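Local coordinates for proximal thread matrix protein 1 (Mytilus galloprovincialis, PDB 4CN9) that probably binds collagen in the matrix of the mussel byssus, using two von Willebrand factor type A domains, and carries bound zinc, at residues H252-I265 with R358-G371. Sequence-based numbering, arbitrary orientation.
Sequences HADIAFVFDASSSI and REEVQKVVILLTDG
Strands 253-260 and 362-369 lie next to each other in the middle of the mixed sheet of a von Willebrand factor type A domain, a Rossmann-like alpha/beta fold; their axes run parallel, 13° apart. Each even-numbered residue from Asp254 to Val258 uses both its N and its O across the seam, as in Ala256 N to Val364 O (2.9 Å). On one face Ile366 CD1 packs against both Phe257 CE1 (3.8 Å) and Ile255 CG2 (4.1 Å), and helix 272-285 covers Phe257. On the other face Val258 straddles its neighbours, CG2 3.7 Å from Val365 CG1 and CG1 4.0 Å from Leu367 CD1. At the N-terminal end a bend at chi3 (-24°) brings the Arg358 guanidinium to Asp254: NH2 donates at 2.8 Å in the guanidinium plane, but approaches Asp254 OD1 from above the carboxylate plane, 39° out of it, while NE adds a weak bond. Gln296 also donates to OD1, and Gly294 O holds Arg358 NH1. An alanine in place of Arg358 would probably leave the buried Asp254 carboxylate without its charge partner. At the C-terminal end Ser264 OG donates to the syn lone pair of Asp370 OD2 (2.6 Å); Asp260, Ser262 and Ser264 fit the DxSxS pattern, consistent with a MIDAS-like loop, though the MIDAS zinc sits at Ser63, Ser65 and Asp174. The salt bridge thus fixes the loop before strand 362-369 to strand 253-260, and Ser264-Asp370 joins the loops beyond both strands.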
loop_
_atom_site.group_PDB
_atom_site.type_symbol
_atom_site.label_atom_id
_atom_site.label_comp_id
_atom_site.label_asym_id
_atom_site.label_seq_id
_atom_site.Cartn_x
_atom_site.Cartn_y
_atom_site.Cartn_z
ATOM N N HIS A 252 10.218 -8.023 14.061
ATOM C CA HIS A 252 9.407 -9.209 14.247
ATOM C C HIS A 252 8.435 -9.286 13.067
ATOM O O HIS A 252 7.677 -8.343 12.797
ATOM C CB HIS A 252 8.661 -9.159 15.584
ATOM C CG HIS A 252 9.559 -9.238 16.779
ATOM N ND1 HIS A 252 9.633 -10.356 17.581
ATOM C CD2 HIS A 252 10.425 -8.339 17.306
ATOM C CE1 HIS A 252 10.503 -10.144 18.552
ATOM N NE2 HIS A 252 10.998 -8.928 18.407
ATOM N N ALA A 253 8.488 -10.396 12.339
ATOM C CA ALA A 253 7.570 -10.621 11.227
ATOM C C ALA A 253 7.236 -12.107 11.060
ATOM O O ALA A 253 8.032 -12.984 11.425
ATOM C CB ALA A 253 8.143 -10.063 9.948
ATOM N N ASP A 254 6.043 -12.369 10.529
ATOM C CA ASP A 254 5.603 -13.732 10.188
ATOM C C ASP A 254 5.415 -13.769 8.677
ATOM O O ASP A 254 4.551 -13.064 8.140
ATOM C CB ASP A 254 4.278 -14.086 10.858
ATOM C CG ASP A 254 4.403 -14.345 12.361
ATOM O OD1 ASP A 254 5.490 -14.745 12.865
ATOM O OD2 ASP A 254 3.372 -14.156 13.035
ATOM N N ILE A 255 6.230 -14.571 7.997
ATOM C CA ILE A 255 6.302 -14.557 6.541
ATOM C C ILE A 255 5.912 -15.899 5.952
ATOM O O ILE A 255 6.565 -16.915 6.217
ATOM C CB ILE A 255 7.738 -14.293 6.034
ATOM C CG1 ILE A 255 8.378 -13.088 6.730
ATOM C CG2 ILE A 255 7.745 -14.095 4.520
ATOM C CD1 ILE A 255 7.839 -11.792 6.296
ATOM N N ALA A 256 4.890 -15.902 5.110
ATOM C CA ALA A 256 4.488 -17.129 4.438
ATOM C C ALA A 256 4.784 -17.109 2.945
ATOM O O ALA A 256 4.313 -16.225 2.214
ATOM C CB ALA A 256 3.011 -17.405 4.698
ATOM N N PHE A 257 5.575 -18.087 2.492
ATOM C CA PHE A 257 5.733 -18.334 1.063
ATOM C C PHE A 257 4.567 -19.191 0.612
ATOM O O PHE A 257 4.328 -20.259 1.160
ATOM C CB PHE A 257 7.019 -19.091 0.756
ATOM C CG PHE A 257 8.266 -18.308 1.037
ATOM C CD1 PHE A 257 8.622 -17.253 0.230
ATOM C CD2 PHE A 257 9.085 -18.651 2.098
ATOM C CE1 PHE A 257 9.779 -16.533 0.490
ATOM C CE2 PHE A 257 10.249 -17.945 2.361
ATOM C CZ PHE A 257 10.594 -16.883 1.556
ATOM N N VAL A 258 3.843 -18.712 -0.381
ATOM C CA VAL A 258 2.731 -19.455 -0.938
ATOM C C VAL A 258 3.091 -19.679 -2.388
ATOM O O VAL A 258 3.002 -18.750 -3.204
ATOM C CB VAL A 258 1.431 -18.664 -0.836
ATOM C CG1 VAL A 258 0.279 -19.440 -1.458
ATOM C CG2 VAL A 258 1.138 -18.324 0.636
ATOM N N PHE A 259 3.554 -20.880 -2.708
ATOM C CA PHE A 259 4.083 -21.099 -4.045
ATOM C C PHE A 259 3.607 -22.326 -4.824
ATOM O O PHE A 259 3.207 -23.349 -4.272
ATOM C CB PHE A 259 5.603 -21.023 -4.049
ATOM C CG PHE A 259 6.300 -22.139 -3.354
ATOM C CD1 PHE A 259 6.663 -23.294 -4.048
ATOM C CD2 PHE A 259 6.699 -22.010 -2.027
ATOM C CE1 PHE A 259 7.351 -24.323 -3.411
ATOM C CE2 PHE A 259 7.391 -23.031 -1.384
ATOM C CZ PHE A 259 7.720 -24.190 -2.075
ATOM N N ASP A 260 3.666 -22.130 -6.137
ATOM C CA ASP A 260 3.256 -23.051 -7.170
ATOM C C ASP A 260 4.110 -24.309 -7.106
ATOM O O ASP A 260 5.340 -24.234 -7.109
ATOM C CB ASP A 260 3.455 -22.312 -8.497
ATOM C CG ASP A 260 3.000 -23.081 -9.708
ATOM O OD1 ASP A 260 2.657 -24.281 -9.619
ATOM O OD2 ASP A 260 2.999 -22.436 -10.788
ATOM N N ALA A 261 3.448 -25.460 -7.023
ATOM C CA ALA A 261 4.142 -26.751 -7.027
ATOM C C ALA A 261 3.598 -27.670 -8.118
ATOM O O ALA A 261 3.754 -28.889 -8.048
ATOM C CB ALA A 261 4.042 -27.423 -5.660
ATOM N N SER A 262 2.974 -27.060 -9.119
ATOM C CA SER A 262 2.467 -27.739 -10.309
ATOM C C SER A 262 3.566 -28.406 -11.139
ATOM O O SER A 262 4.717 -27.971 -11.149
ATOM C CB SER A 262 1.749 -26.717 -11.202
ATOM O OG SER A 262 1.575 -27.222 -12.517
ATOM N N SER A 263 3.190 -29.457 -11.856
ATOM C CA SER A 263 4.116 -30.193 -12.701
ATOM C C SER A 263 4.562 -29.325 -13.865
ATOM O O SER A 263 5.526 -29.640 -14.549
ATOM C CB SER A 263 3.435 -31.450 -13.246
ATOM O OG SER A 263 2.321 -31.084 -14.039
ATOM N N SER A 264 3.854 -28.225 -14.082
ATOM C CA SER A 264 4.160 -27.331 -15.182
ATOM C C SER A 264 5.483 -26.602 -14.976
ATOM O O SER A 264 6.106 -26.172 -15.941
ATOM C CB SER A 264 3.050 -26.291 -15.345
ATOM O OG SER A 264 3.246 -25.197 -14.459
ATOM N N ILE A 265 5.906 -26.444 -13.723
ATOM C CA ILE A 265 7.081 -25.629 -13.441
ATOM C C ILE A 265 8.323 -26.180 -14.128
ATOM O O ILE A 265 9.088 -25.421 -14.703
ATOM C CB ILE A 265 7.342 -25.482 -11.942
ATOM C CG1 ILE A 265 6.242 -24.617 -11.317
ATOM C CG2 ILE A 265 8.716 -24.837 -11.694
ATOM C CD1 ILE A 265 6.391 -24.409 -9.847
ATOM N N ARG A 358 1.570 -15.198 15.698
ATOM C CA ARG A 358 2.125 -14.251 16.660
ATOM C C ARG A 358 1.414 -12.902 16.553
ATOM O O ARG A 358 1.098 -12.437 15.456
ATOM C CB ARG A 358 3.627 -14.082 16.430
ATOM C CG ARG A 358 4.491 -14.295 17.683
ATOM C CD ARG A 358 5.949 -13.902 17.442
ATOM N NE ARG A 358 6.301 -13.976 16.022
ATOM C CZ ARG A 358 7.482 -13.647 15.513
ATOM N NH1 ARG A 358 8.466 -13.212 16.294
ATOM N NH2 ARG A 358 7.681 -13.763 14.212
ATOM N N GLU A 359 1.173 -12.274 17.699
ATOM C CA GLU A 359 0.362 -11.061 17.753
ATOM C C GLU A 359 1.209 -9.800 17.852
ATOM O O GLU A 359 2.190 -9.768 18.597
ATOM C CB GLU A 359 -0.585 -11.124 18.949
ATOM C CG GLU A 359 -1.710 -12.132 18.801
ATOM C CD GLU A 359 -2.704 -12.038 19.933
ATOM O OE1 GLU A 359 -3.660 -11.241 19.818
ATOM O OE2 GLU A 359 -2.521 -12.752 20.941
ATOM N N GLU A 360 0.807 -8.771 17.102
ATOM C CA GLU A 360 1.490 -7.472 17.070
ATOM C C GLU A 360 2.602 -7.449 16.012
ATOM O O GLU A 360 3.280 -6.438 15.817
ATOM C CB GLU A 360 2.086 -7.135 18.437
ATOM C CG GLU A 360 3.580 -7.441 18.539
ATOM C CD GLU A 360 3.989 -7.978 19.894
ATOM O OE1 GLU A 360 3.097 -8.223 20.740
ATOM O OE2 GLU A 360 5.209 -8.165 20.108
ATOM N N VAL A 361 2.776 -8.575 15.330
ATOM C CA VAL A 361 3.878 -8.760 14.399
ATOM C C VAL A 361 3.395 -8.514 12.964
ATOM O O VAL A 361 2.251 -8.806 12.634
ATOM C CB VAL A 361 4.427 -10.200 14.551
ATOM C CG1 VAL A 361 5.358 -10.558 13.434
ATOM C CG2 VAL A 361 5.106 -10.363 15.917
ATOM N N GLN A 362 4.262 -7.961 12.124
ATOM C CA GLN A 362 3.965 -7.801 10.707
ATOM C C GLN A 362 3.738 -9.151 10.022
ATOM O O GLN A 362 4.543 -10.061 10.178
ATOM C CB GLN A 362 5.125 -7.133 9.995
ATOM C CG GLN A 362 4.835 -6.881 8.535
ATOM C CD GLN A 362 3.653 -5.949 8.356
ATOM O OE1 GLN A 362 3.629 -4.850 8.913
ATOM N NE2 GLN A 362 2.656 -6.389 7.596
ATOM N N LYS A 363 2.666 -9.260 9.249
ATOM C CA LYS A 363 2.372 -10.486 8.502
ATOM C C LYS A 363 2.558 -10.204 7.022
ATOM O O LYS A 363 2.127 -9.158 6.529
ATOM C CB LYS A 363 0.944 -10.966 8.777
ATOM C CG LYS A 363 0.697 -11.377 10.234
ATOM C CD LYS A 363 -0.747 -11.780 10.488
ATOM C CE LYS A 363 -1.711 -10.618 10.283
ATOM N NZ LYS A 363 -1.533 -9.535 11.293
ATOM N N VAL A 364 3.206 -11.139 6.328
ATOM C CA VAL A 364 3.513 -10.997 4.913
ATOM C C VAL A 364 3.266 -12.328 4.189
ATOM O O VAL A 364 3.595 -13.396 4.694
ATOM C CB VAL A 364 5.008 -10.597 4.674
ATOM C CG1 VAL A 364 5.269 -10.340 3.194
ATOM C CG2 VAL A 364 5.386 -9.357 5.498
ATOM N N VAL A 365 2.684 -12.247 3.006
ATOM C CA VAL A 365 2.630 -13.371 2.091
ATOM C C VAL A 365 3.415 -13.019 0.843
ATOM O O VAL A 365 3.233 -11.955 0.253
ATOM C CB VAL A 365 1.175 -13.713 1.659
ATOM C CG1 VAL A 365 1.185 -14.605 0.406
ATOM C CG2 VAL A 365 0.426 -14.389 2.793
ATOM N N ILE A 366 4.299 -13.916 0.436
ATOM C CA ILE A 366 4.953 -13.782 -0.843
ATOM C C ILE A 366 4.452 -14.937 -1.693
ATOM O O ILE A 366 4.745 -16.086 -1.403
ATOM C CB ILE A 366 6.464 -13.884 -0.721
ATOM C CG1 ILE A 366 6.999 -12.777 0.196
ATOM C CG2 ILE A 366 7.110 -13.789 -2.095
ATOM C CD1 ILE A 366 8.436 -12.963 0.589
ATOM N N LEU A 367 3.705 -14.613 -2.741
ATOM C CA LEU A 367 3.120 -15.615 -3.621
ATOM C C LEU A 367 3.853 -15.663 -4.959
ATOM O O LEU A 367 4.173 -14.620 -5.557
ATOM C CB LEU A 367 1.639 -15.329 -3.840
ATOM C CG LEU A 367 0.853 -16.401 -4.598
ATOM C CD1 LEU A 367 -0.554 -16.547 -4.034
ATOM C CD2 LEU A 367 0.810 -16.099 -6.072
ATOM N N LEU A 368 4.105 -16.883 -5.424
ATOM C CA LEU A 368 4.772 -17.131 -6.699
ATOM C C LEU A 368 3.937 -18.109 -7.533
ATOM O O LEU A 368 3.580 -19.183 -7.051
ATOM C CB LEU A 368 6.159 -17.741 -6.456
ATOM C CG LEU A 368 7.306 -16.914 -5.874
ATOM C CD1 LEU A 368 7.886 -17.510 -4.587
ATOM C CD2 LEU A 368 8.405 -16.794 -6.951
ATOM N N THR A 369 3.632 -17.750 -8.779
ATOM C CA THR A 369 2.887 -18.654 -9.664
ATOM C C THR A 369 3.362 -18.599 -11.118
ATOM O O THR A 369 3.813 -17.557 -11.606
ATOM C CB THR A 369 1.376 -18.349 -9.647
ATOM O OG1 THR A 369 0.668 -19.393 -10.332
ATOM C CG2 THR A 369 1.082 -17.002 -10.303
ATOM N N ASP A 370 3.237 -19.738 -11.793
ATOM C CA ASP A 370 3.502 -19.853 -13.215
ATOM C C ASP A 370 2.222 -20.220 -13.995
ATOM O O ASP A 370 2.290 -20.556 -15.163
ATOM C CB ASP A 370 4.622 -20.883 -13.480
ATOM C CG ASP A 370 4.102 -22.323 -13.730
ATOM O OD1 ASP A 370 3.089 -22.767 -13.125
ATOM O OD2 ASP A 370 4.743 -23.031 -14.550
ATOM N N GLY A 371 1.063 -20.130 -13.352
ATOM C CA GLY A 371 -0.197 -20.437 -14.013
ATOM C C GLY A 371 -1.367 -19.580 -13.566
ATOM O O GLY A 371 -1.268 -18.832 -12.600
HETATM O O HOH W 1 6.509 -6.342 13.580
#